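Local coordinates for FKBP-type peptidyl-prolyl cis-trans isomerase fkpA (Escherichia coli, PDB 1Q6H), which catalyses the cis-trans isomerisation of peptidyl-proline bonds in the periplasm and also acts as a protein-folding chaperone, at residues A[41-49]-A[80-91]; A[100-110]-A[190-198]. All coordinates share one frame; numbering follows the deposited sequence.

Contact 1 of 2, residues A[41-49]-A[80-91]; sequences EQEKLGIKL and FEARVKSSAQAK
Ile-47 points toward helix 80-91 and fills the tight middle of this contact. Its CD1 lies 3.5 Å from Ser-87 OG and also touches Val-84 CG2. Its other branch, CG2, stands anti to the backbone N (chi1 of the residue -63°). From there it meets the rim of the Phe-80 ring and lies over the centre of the Arg-83 guanidinium face. Phe-80 collects three residues of segment 41-49. The Leu-49 and Phe-80 side chains come from opposite directions, and Leu-49 CD2 meets Phe-80 CE1 obliquely at 3.6 Å, neither over the face nor at the edge. The Gln-42 amide approaches the ring edge, NE2 being 3.4 Å from Phe-80 CE2, with the two planes 74° apart. Leu-27 of the second subunit packs on Gln-42 and Leu-49, so this end adjoins the dimer interface. Helix 19-43 ends in a Schellman motif, and the chain that leaves it carries Ile-47 and Leu-49 to helix 80-91. Gly-46, at positive phi, is its C-prime residue. Gln-42 O accepts from Leu-45 N and Ile-47 N, which reach it from opposite faces of its plane. Leu-45 is well packed though partly exposed. Its CD2 lies 3.5 Å from Lys-91 CD, while CD1 touches Val-84 and Ala-88. Lys-91 NZ forms a salt bridge with Asp-95. The solvent side runs along Leu-45 O, Gly-46 O, Ser-87 and Arg-83 NH2, where three waters lie. Leu-45 O accepts from two: one also donates to Ser-87 O, and the other is hydrogen-bonded to Ser-87 OG. The third joins Gly-46 O to Arg-83 NH2 at the guanidinium edge. Arg-83 NH1 instead forms salt bridges with Asp-19 and Asp-20 of the second subunit.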
loop_
_atom_site.group_PDB
_atom_site.type_symbol
_atom_site.label_atom_id
_atom_site.label_comp_id
_atom_site.label_asym_id
_atom_site.label_seq_id
_atom_site.Cartn_x
_atom_site.Cartn_y
_atom_site.Cartn_z
ATOM N N GLU A 41 8.022 -9.847 11.692
ATOM C CA GLU A 41 7.248 -8.799 12.398
ATOM C C GLU A 41 6.110 -9.396 13.215
ATOM O O GLU A 41 5.805 -8.958 14.328
ATOM C CB GLU A 41 6.669 -7.792 11.403
ATOM C CG GLU A 41 7.712 -6.958 10.679
ATOM C CD GLU A 41 8.618 -6.222 11.624
ATOM O OE1 GLU A 41 8.098 -5.484 12.490
ATOM O OE2 GLU A 41 9.848 -6.402 11.508
ATOM N N GLN A 42 5.496 -10.418 12.655
ATOM C CA GLN A 42 4.396 -11.103 13.308
ATOM C C GLN A 42 4.943 -11.770 14.566
ATOM O O GLN A 42 4.294 -11.773 15.617
ATOM C CB GLN A 42 3.796 -12.172 12.376
ATOM C CG GLN A 42 2.993 -11.643 11.138
ATOM C CD GLN A 42 2.778 -12.719 10.082
ATOM O OE1 GLN A 42 3.099 -13.884 10.317
ATOM N NE2 GLN A 42 2.226 -12.338 8.909
ATOM N N GLU A 43 6.134 -12.344 14.446
ATOM C CA GLU A 43 6.787 -13.027 15.571
ATOM C C GLU A 43 6.906 -12.084 16.757
ATOM O O GLU A 43 6.703 -12.494 17.896
ATOM C CB GLU A 43 8.147 -13.583 15.147
ATOM C CG GLU A 43 8.886 -14.438 16.177
ATOM C CD GLU A 43 10.325 -14.773 15.767
ATOM O OE1 GLU A 43 10.778 -14.334 14.664
ATOM O OE2 GLU A 43 11.022 -15.482 16.549
ATOM N N LYS A 44 7.197 -10.817 16.496
ATOM C CA LYS A 44 7.359 -9.855 17.577
ATOM C C LYS A 44 6.059 -9.632 18.328
ATOM O O LYS A 44 6.054 -9.063 19.422
ATOM C CB LYS A 44 7.877 -8.517 17.045
ATOM C CG LYS A 44 9.300 -8.553 16.516
ATOM C CD LYS A 44 9.570 -7.345 15.603
ATOM C CE LYS A 44 11.060 -7.052 15.448
ATOM N NZ LYS A 44 11.320 -5.839 14.610
ATOM N N LEU A 45 4.956 -10.075 17.740
ATOM C CA LEU A 45 3.660 -9.921 18.365
ATOM C C LEU A 45 3.127 -11.228 18.952
ATOM O O LEU A 45 1.973 -11.294 19.345
ATOM C CB LEU A 45 2.679 -9.365 17.346
ATOM C CG LEU A 45 3.159 -8.139 16.581
ATOM C CD1 LEU A 45 2.195 -7.748 15.434
ATOM C CD2 LEU A 45 3.369 -6.990 17.547
ATOM N N GLY A 46 3.949 -12.264 19.031
ATOM C CA GLY A 46 3.466 -13.549 19.514
ATOM C C GLY A 46 2.839 -14.474 18.467
ATOM O O GLY A 46 2.368 -15.568 18.822
ATOM N N ILE A 47 2.826 -14.063 17.188
ATOM C CA ILE A 47 2.261 -14.865 16.106
ATOM C C ILE A 47 3.323 -15.613 15.290
ATOM O O ILE A 47 4.137 -15.012 14.578
ATOM C CB ILE A 47 1.435 -13.971 15.157
ATOM C CG1 ILE A 47 0.247 -13.353 15.906
ATOM C CG2 ILE A 47 0.928 -14.798 13.977
ATOM C CD1 ILE A 47 -0.394 -12.155 15.249
ATOM N N LYS A 48 3.307 -16.929 15.383
ATOM C CA LYS A 48 4.315 -17.739 14.739
ATOM C C LYS A 48 3.593 -18.702 13.813
ATOM O O LYS A 48 3.180 -19.782 14.228
ATOM C CB LYS A 48 5.163 -18.482 15.792
ATOM C CG LYS A 48 6.122 -17.580 16.582
ATOM C CD LYS A 48 6.952 -18.350 17.640
ATOM C CE LYS A 48 8.246 -17.633 17.921
ATOM N NZ LYS A 48 8.974 -18.135 19.111
ATOM N N LEU A 49 3.391 -18.259 12.578
ATOM C CA LEU A 49 2.732 -19.068 11.561
ATOM C C LEU A 49 3.565 -20.295 11.228
ATOM O O LEU A 49 4.764 -20.309 11.412
ATOM C CB LEU A 49 2.529 -18.240 10.289
ATOM C CG LEU A 49 1.563 -17.068 10.376
ATOM C CD1 LEU A 49 1.380 -16.438 9.008
ATOM C CD2 LEU A 49 0.212 -17.497 10.901
ATOM N N PHE A 80 -7.153 -13.005 9.672
ATOM C CA PHE A 80 -5.771 -12.913 10.113
ATOM C C PHE A 80 -5.359 -11.466 10.363
ATOM O O PHE A 80 -4.686 -11.186 11.354
ATOM C CB PHE A 80 -4.800 -13.582 9.123
ATOM C CG PHE A 80 -3.397 -13.661 9.627
ATOM C CD1 PHE A 80 -3.089 -14.453 10.728
ATOM C CD2 PHE A 80 -2.385 -12.916 9.035
ATOM C CE1 PHE A 80 -1.820 -14.508 11.221
ATOM C CE2 PHE A 80 -1.103 -12.964 9.527
ATOM C CZ PHE A 80 -0.809 -13.762 10.626
ATOM N N GLU A 81 -5.741 -10.542 9.488
ATOM C CA GLU A 81 -5.391 -9.140 9.715
ATOM C C GLU A 81 -5.921 -8.629 11.068
ATOM O O GLU A 81 -5.230 -7.915 11.779
ATOM C CB GLU A 81 -5.881 -8.254 8.581
ATOM C CG GLU A 81 -5.176 -8.496 7.257
ATOM C CD GLU A 81 -5.951 -7.925 6.076
ATOM O OE1 GLU A 81 -6.522 -6.809 6.231
ATOM O OE2 GLU A 81 -5.981 -8.582 4.994
ATOM N N ALA A 82 -7.128 -9.026 11.436
ATOM C CA ALA A 82 -7.722 -8.625 12.713
ATOM C C ALA A 82 -6.972 -9.268 13.882
ATOM O O ALA A 82 -6.777 -8.653 14.936
ATOM C CB ALA A 82 -9.182 -9.008 12.735
ATOM N N ARG A 83 -6.520 -10.500 13.701
ATOM C CA ARG A 83 -5.734 -11.147 14.743
ATOM C C ARG A 83 -4.458 -10.362 14.963
ATOM O O ARG A 83 -4.036 -10.075 16.119
ATOM C CB ARG A 83 -5.375 -12.561 14.334
ATOM C CG ARG A 83 -4.451 -13.276 15.273
ATOM C CD ARG A 83 -4.151 -14.692 14.830
ATOM N NE ARG A 83 -3.174 -15.320 15.688
ATOM C CZ ARG A 83 -2.511 -16.428 15.394
ATOM N NH1 ARG A 83 -2.703 -17.044 14.241
ATOM N NH2 ARG A 83 -1.628 -16.913 16.249
ATOM N N VAL A 84 -3.842 -9.989 13.849
ATOM C CA VAL A 84 -2.587 -9.270 13.911
ATOM C C VAL A 84 -2.749 -7.954 14.673
ATOM O O VAL A 84 -1.955 -7.643 15.559
ATOM C CB VAL A 84 -1.992 -9.011 12.524
ATOM C CG1 VAL A 84 -0.847 -8.009 12.632
ATOM C CG2 VAL A 84 -1.486 -10.298 11.924
ATOM N N LYS A 85 -3.773 -7.192 14.341
ATOM C CA LYS A 85 -3.993 -5.921 14.998
ATOM C C LYS A 85 -4.351 -6.097 16.461
ATOM O O LYS A 85 -4.056 -5.240 17.292
ATOM C CB LYS A 85 -5.130 -5.190 14.320
ATOM C CG LYS A 85 -4.776 -4.602 12.962
ATOM C CD LYS A 85 -5.965 -3.954 12.322
ATOM C CE LYS A 85 -5.592 -3.305 11.010
ATOM N NZ LYS A 85 -6.665 -3.497 10.008
ATOM N N SER A 86 -5.037 -7.191 16.761
ATOM C CA SER A 86 -5.432 -7.479 18.135
ATOM C C SER A 86 -4.177 -7.795 18.919
ATOM O O SER A 86 -3.986 -7.345 20.054
ATOM C CB SER A 86 -6.416 -8.663 18.174
ATOM O OG SER A 86 -6.701 -9.048 19.514
ATOM N N SER A 87 -3.306 -8.578 18.316
ATOM C CA SER A 87 -2.056 -8.928 18.959
ATOM C C SER A 87 -1.132 -7.710 19.134
ATOM O O SER A 87 -0.410 -7.610 20.129
ATOM C CB SER A 87 -1.352 -10.040 18.173
ATOM O OG SER A 87 -2.119 -11.229 18.168
ATOM N N ALA A 88 -1.159 -6.791 18.179
ATOM C CA ALA A 88 -0.358 -5.604 18.272
ATOM C C ALA A 88 -0.806 -4.833 19.503
ATOM O O ALA A 88 0.031 -4.365 20.283
ATOM C CB ALA A 88 -0.517 -4.761 17.050
ATOM N N GLN A 89 -2.119 -4.721 19.679
ATOM C CA GLN A 89 -2.643 -3.947 20.812
ATOM C C GLN A 89 -2.291 -4.651 22.116
ATOM O O GLN A 89 -1.904 -4.012 23.079
ATOM C CB GLN A 89 -4.140 -3.698 20.688
ATOM C CG GLN A 89 -4.751 -2.897 21.853
ATOM C CD GLN A 89 -4.042 -1.578 22.120
ATOM O OE1 GLN A 89 -3.486 -0.964 21.201
ATOM N NE2 GLN A 89 -4.072 -1.126 23.381
ATOM N N ALA A 90 -2.396 -5.968 22.138
ATOM C CA ALA A 90 -1.994 -6.714 23.318
ATOM C C ALA A 90 -0.537 -6.429 23.709
ATOM O O ALA A 90 -0.257 -6.200 24.887
ATOM C CB ALA A 90 -2.187 -8.161 23.115
ATOM N N LYS A 91 0.376 -6.455 22.731
ATOM C CA LYS A 91 1.801 -6.217 23.014
ATOM C C LYS A 91 2.002 -4.826 23.578
ATOM O O LYS A 91 2.790 -4.630 24.482
ATOM C CB LYS A 91 2.660 -6.368 21.757
ATOM C CG LYS A 91 4.129 -5.912 21.899
ATOM C CD LYS A 91 4.891 -6.130 20.582
ATOM C CE LYS A 91 6.218 -5.377 20.508
ATOM N NZ LYS A 91 6.859 -5.236 21.828
HETATM O O HOH W 1 0.745 -9.836 21.420
HETATM O O HOH W 2 -0.375 -12.940 19.586
HETATM O O HOH W 3 -0.411 -15.934 18.631
#

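Contact 2 of 2, residues A[100-110]-A[190-198]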
loop_
_atom_site.group_PDB
_atom_site.type_symbol
_atom_site.label_atom_id
_atom_site.label_comp_id
_atom_site.label_asym_id
_atom_site.label_seq_id
_atom_site.Cartn_x
_atom_site.Cartn_y
_atom_site.Cartn_z
ATOM N N GLU A 100 5.936 0.725 32.891
ATOM C CA GLU A 100 5.493 1.492 34.043
ATOM C C GLU A 100 6.112 0.888 35.312
ATOM O O GLU A 100 6.542 1.612 36.185
ATOM C CB GLU A 100 3.964 1.499 34.146
ATOM C CG GLU A 100 3.358 2.381 35.250
ATOM C CD GLU A 100 3.144 3.836 34.829
ATOM O OE1 GLU A 100 3.379 4.176 33.640
ATOM O OE2 GLU A 100 2.741 4.650 35.691
ATOM N N ALA A 101 6.128 -0.437 35.428
ATOM C CA ALA A 101 6.662 -1.045 36.639
ATOM C C ALA A 101 8.175 -0.842 36.728
ATOM O O ALA A 101 8.657 -0.405 37.742
ATOM C CB ALA A 101 6.283 -2.514 36.744
ATOM N N LYS A 102 8.909 -1.111 35.652
ATOM C CA LYS A 102 10.368 -0.969 35.672
ATOM C C LYS A 102 10.801 0.473 35.945
ATOM O O LYS A 102 11.738 0.713 36.701
ATOM C CB LYS A 102 10.976 -1.399 34.343
ATOM C CG LYS A 102 11.007 -2.874 34.058
ATOM C CD LYS A 102 10.978 -3.052 32.526
ATOM C CE LYS A 102 11.689 -4.273 32.057
ATOM N NZ LYS A 102 11.431 -4.444 30.584
ATOM N N GLY A 103 10.126 1.421 35.318
ATOM C CA GLY A 103 10.409 2.825 35.501
ATOM C C GLY A 103 10.165 3.322 36.917
ATOM O O GLY A 103 10.935 4.119 37.462
ATOM N N LYS A 104 9.074 2.865 37.511
ATOM C CA LYS A 104 8.747 3.254 38.851
ATOM C C LYS A 104 9.825 2.742 39.795
ATOM O O LYS A 104 10.171 3.393 40.790
ATOM C CB LYS A 104 7.400 2.667 39.260
ATOM C CG LYS A 104 6.992 3.018 40.679
ATOM C CD LYS A 104 5.531 2.659 40.978
ATOM C CE LYS A 104 5.125 3.166 42.371
ATOM N NZ LYS A 104 3.707 2.806 42.715
ATOM N N GLU A 105 10.350 1.577 39.473
ATOM C CA GLU A 105 11.354 0.941 40.314
ATOM C C GLU A 105 12.655 1.723 40.180
ATOM O O GLU A 105 13.340 2.006 41.170
ATOM C CB GLU A 105 11.531 -0.510 39.881
ATOM C CG GLU A 105 12.636 -1.248 40.617
ATOM C CD GLU A 105 12.601 -2.739 40.388
ATOM O OE1 GLU A 105 12.586 -3.169 39.213
ATOM O OE2 GLU A 105 12.594 -3.490 41.386
ATOM N N TYR A 106 12.978 2.079 38.945
ATOM C CA TYR A 106 14.176 2.848 38.657
ATOM C C TYR A 106 14.136 4.193 39.358
ATOM O O TYR A 106 15.118 4.591 40.007
ATOM C CB TYR A 106 14.297 3.046 37.159
ATOM C CG TYR A 106 15.523 3.815 36.723
ATOM C CD1 TYR A 106 15.502 5.197 36.663
ATOM C CD2 TYR A 106 16.672 3.160 36.335
ATOM C CE1 TYR A 106 16.598 5.905 36.246
ATOM C CE2 TYR A 106 17.785 3.868 35.919
ATOM C CZ TYR A 106 17.734 5.242 35.873
ATOM O OH TYR A 106 18.818 5.978 35.476
ATOM N N ARG A 107 13.006 4.893 39.228
ATOM C CA ARG A 107 12.839 6.207 39.844
ATOM C C ARG A 107 12.945 6.163 41.368
ATOM O O ARG A 107 13.570 7.038 41.971
ATOM C CB ARG A 107 11.495 6.859 39.474
ATOM C CG ARG A 107 11.330 7.142 38.006
ATOM C CD ARG A 107 10.222 8.147 37.673
ATOM N NE ARG A 107 8.957 7.743 38.276
ATOM C CZ ARG A 107 8.094 6.868 37.764
ATOM N NH1 ARG A 107 8.310 6.249 36.603
ATOM N NH2 ARG A 107 7.013 6.577 38.454
ATOM N N GLU A 108 12.322 5.174 41.978
ATOM C CA GLU A 108 12.306 5.051 43.433
ATOM C C GLU A 108 13.686 4.801 44.021
ATOM O O GLU A 108 14.045 5.386 45.011
ATOM C CB GLU A 108 11.346 3.958 43.854
ATOM C CG GLU A 108 9.892 4.348 43.647
ATOM C CD GLU A 108 9.391 5.343 44.678
ATOM O OE1 GLU A 108 9.419 4.992 45.881
ATOM O OE2 GLU A 108 8.948 6.461 44.288
ATOM N N LYS A 109 14.452 3.940 43.386
ATOM C CA LYS A 109 15.808 3.695 43.806
ATOM C C LYS A 109 16.668 4.982 43.634
ATOM O O LYS A 109 17.320 5.421 44.570
ATOM C CB LYS A 109 16.384 2.530 43.010
ATOM C CG LYS A 109 17.723 2.017 43.512
ATOM C CD LYS A 109 18.223 0.878 42.632
ATOM C CE LYS A 109 19.714 0.635 42.808
ATOM N NZ LYS A 109 20.074 0.314 44.207
ATOM N N PHE A 110 16.634 5.600 42.456
ATOM C CA PHE A 110 17.437 6.784 42.179
ATOM C C PHE A 110 17.099 7.913 43.126
ATOM O O PHE A 110 18.002 8.621 43.621
ATOM C CB PHE A 110 17.225 7.253 40.731
ATOM C CG PHE A 110 18.019 8.468 40.371
ATOM C CD1 PHE A 110 19.393 8.453 40.467
ATOM C CD2 PHE A 110 17.396 9.624 39.966
ATOM C CE1 PHE A 110 20.117 9.550 40.163
ATOM C CE2 PHE A 110 18.125 10.742 39.654
ATOM C CZ PHE A 110 19.489 10.709 39.752
ATOM N N ILE A 190 21.610 19.662 35.117
ATOM C CA ILE A 190 20.670 18.910 35.939
ATOM C C ILE A 190 20.345 17.609 35.261
ATOM O O ILE A 190 20.343 17.538 34.049
ATOM C CB ILE A 190 19.385 19.707 36.143
ATOM C CG1 ILE A 190 18.451 18.977 37.100
ATOM C CG2 ILE A 190 18.640 19.936 34.804
ATOM C CD1 ILE A 190 17.316 19.881 37.605
ATOM N N LYS A 191 20.173 16.562 36.054
ATOM C CA LYS A 191 19.737 15.298 35.537
ATOM C C LYS A 191 18.263 15.170 35.874
ATOM O O LYS A 191 17.824 15.387 37.031
ATOM C CB LYS A 191 20.563 14.177 36.125
ATOM C CG LYS A 191 20.106 12.779 35.783
ATOM C CD LYS A 191 21.105 11.762 36.378
ATOM C CE LYS A 191 20.602 10.329 36.298
ATOM N NZ LYS A 191 21.730 9.346 36.539
ATOM N N LEU A 192 17.476 14.854 34.863
ATOM C CA LEU A 192 16.035 14.701 35.055
ATOM C C LEU A 192 15.646 13.272 34.821
ATOM O O LEU A 192 16.054 12.669 33.816
ATOM C CB LEU A 192 15.257 15.600 34.089
ATOM C CG LEU A 192 15.560 17.088 34.138
ATOM C CD1 LEU A 192 14.853 17.810 33.024
ATOM C CD2 LEU A 192 15.175 17.685 35.428
ATOM N N VAL A 193 14.861 12.722 35.744
ATOM C CA VAL A 193 14.346 11.370 35.610
ATOM C C VAL A 193 12.859 11.537 35.585
ATOM O O VAL A 193 12.231 11.862 36.593
ATOM C CB VAL A 193 14.866 10.449 36.699
ATOM C CG1 VAL A 193 14.246 9.123 36.591
ATOM C CG2 VAL A 193 16.379 10.300 36.539
ATOM N N ILE A 194 12.313 11.447 34.383
ATOM C CA ILE A 194 10.932 11.871 34.160
ATOM C C ILE A 194 9.980 10.720 33.996
ATOM O O ILE A 194 10.160 9.876 33.086
ATOM C CB ILE A 194 10.864 12.756 32.914
ATOM C CG1 ILE A 194 12.003 13.774 32.895
ATOM C CG2 ILE A 194 9.520 13.399 32.803
ATOM C CD1 ILE A 194 11.978 14.748 31.705
ATOM N N PRO A 195 8.966 10.674 34.848
ATOM C CA PRO A 195 7.893 9.659 34.706
ATOM C C PRO A 195 7.112 9.861 33.393
ATOM O O PRO A 195 6.991 11.013 32.959
ATOM C CB PRO A 195 6.952 9.948 35.870
ATOM C CG PRO A 195 7.429 11.125 36.544
ATOM C CD PRO A 195 8.710 11.616 35.950
ATOM N N PRO A 196 6.578 8.781 32.801
ATOM C CA PRO A 196 5.819 8.859 31.553
ATOM C C PRO A 196 4.668 9.841 31.582
ATOM O O PRO A 196 4.383 10.497 30.566
ATOM C CB PRO A 196 5.269 7.442 31.350
ATOM C CG PRO A 196 5.726 6.603 32.489
ATOM C CD PRO A 196 6.647 7.409 33.342
ATOM N N GLU A 197 4.054 9.982 32.756
ATOM C CA GLU A 197 2.984 10.929 32.970
ATOM C C GLU A 197 3.410 12.388 32.690
ATOM O O GLU A 197 2.564 13.227 32.367
ATOM C CB GLU A 197 2.471 10.796 34.422
ATOM C CG GLU A 197 1.767 9.473 34.746
ATOM C CD GLU A 197 2.695 8.244 34.901
ATOM O OE1 GLU A 197 3.905 8.392 35.241
ATOM O OE2 GLU A 197 2.198 7.104 34.624
ATOM N N LEU A 198 4.703 12.696 32.841
ATOM C CA LEU A 198 5.224 14.044 32.555
ATOM C C LEU A 198 6.050 14.051 31.247
ATOM O O LEU A 198 6.790 14.986 30.984
ATOM C CB LEU A 198 6.144 14.545 33.700
ATOM C CG LEU A 198 5.461 14.569 35.066
ATOM C CD1 LEU A 198 6.445 14.829 36.275
ATOM C CD2 LEU A 198 4.321 15.584 35.037
#
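Arg-107 lays its guanidinium over Pro-195, with Pro-195 CB 3.7 Å above the centre of one face. Lys-104 CA lies against the opposite face, toward its rim, so the group is sandwiched. Arg-107 CG packs 3.8 Å from Val-193 CG1, and the bend at chi3 (-53°) beyond it turns the guanidinium onto Pro-195. Arg-107 NH1 also lies near Pro-196 CD and is hydrogen-bonded to Thr-213. Without the guanidinium, as with an alanine here, Pro-195 is likely to lose its cover on this side and Thr-213 OG1 this partner. Val-193 points toward the helix and divides its branches. CG1 meets the edge of the Tyr-106 ring as well as Arg-107, while CG2 lies 3.6 Å from Phe-110 CE2. Lys-191, extended, brings its CE to 3.6 Å from Phe-110 CZ. Phe-110 reaches on to Val-124 and Gln-126 of the next strand. At the far end the carboxylates of Glu-100 and Glu-197 meet from opposite directions, with planes nearly perpendicular. Their OE2 atoms are 2.7 Å apart, so one acid probably holds a proton. Leu-192 and Ile-194 alternate to the other side of the strand, where Ile-194 touches Trp-177 of helix 175-180. Helix 100-110 and strand 190-194 run roughly antiparallel, with 142° between their N-to-C directions. The helix packs on part of the outer face of the FKBP-domain sheet; short helix 175-180 lies on the inner face.

How the contacts relate
Both contacts use helix 70-112, one after the other along the chain, with centres 29 Å apart and nearest atoms about 10 Å apart. Contact 1 joins the helix to the end of helix 19-43 within the N-terminal region. Contact 2 joins it to the sheet of the isomerase domain, so this single long helix connects the two parts. Each contact is partly buried. Contact 1 has an apolar middle, waters along one edge and the second subunit beside it. Contact 2 touches no other chain; it has an arginine among its central side chains and acids at one end. Both use an arginine's flat face for packing, but the outside partners are acids in one and a threonine in the other.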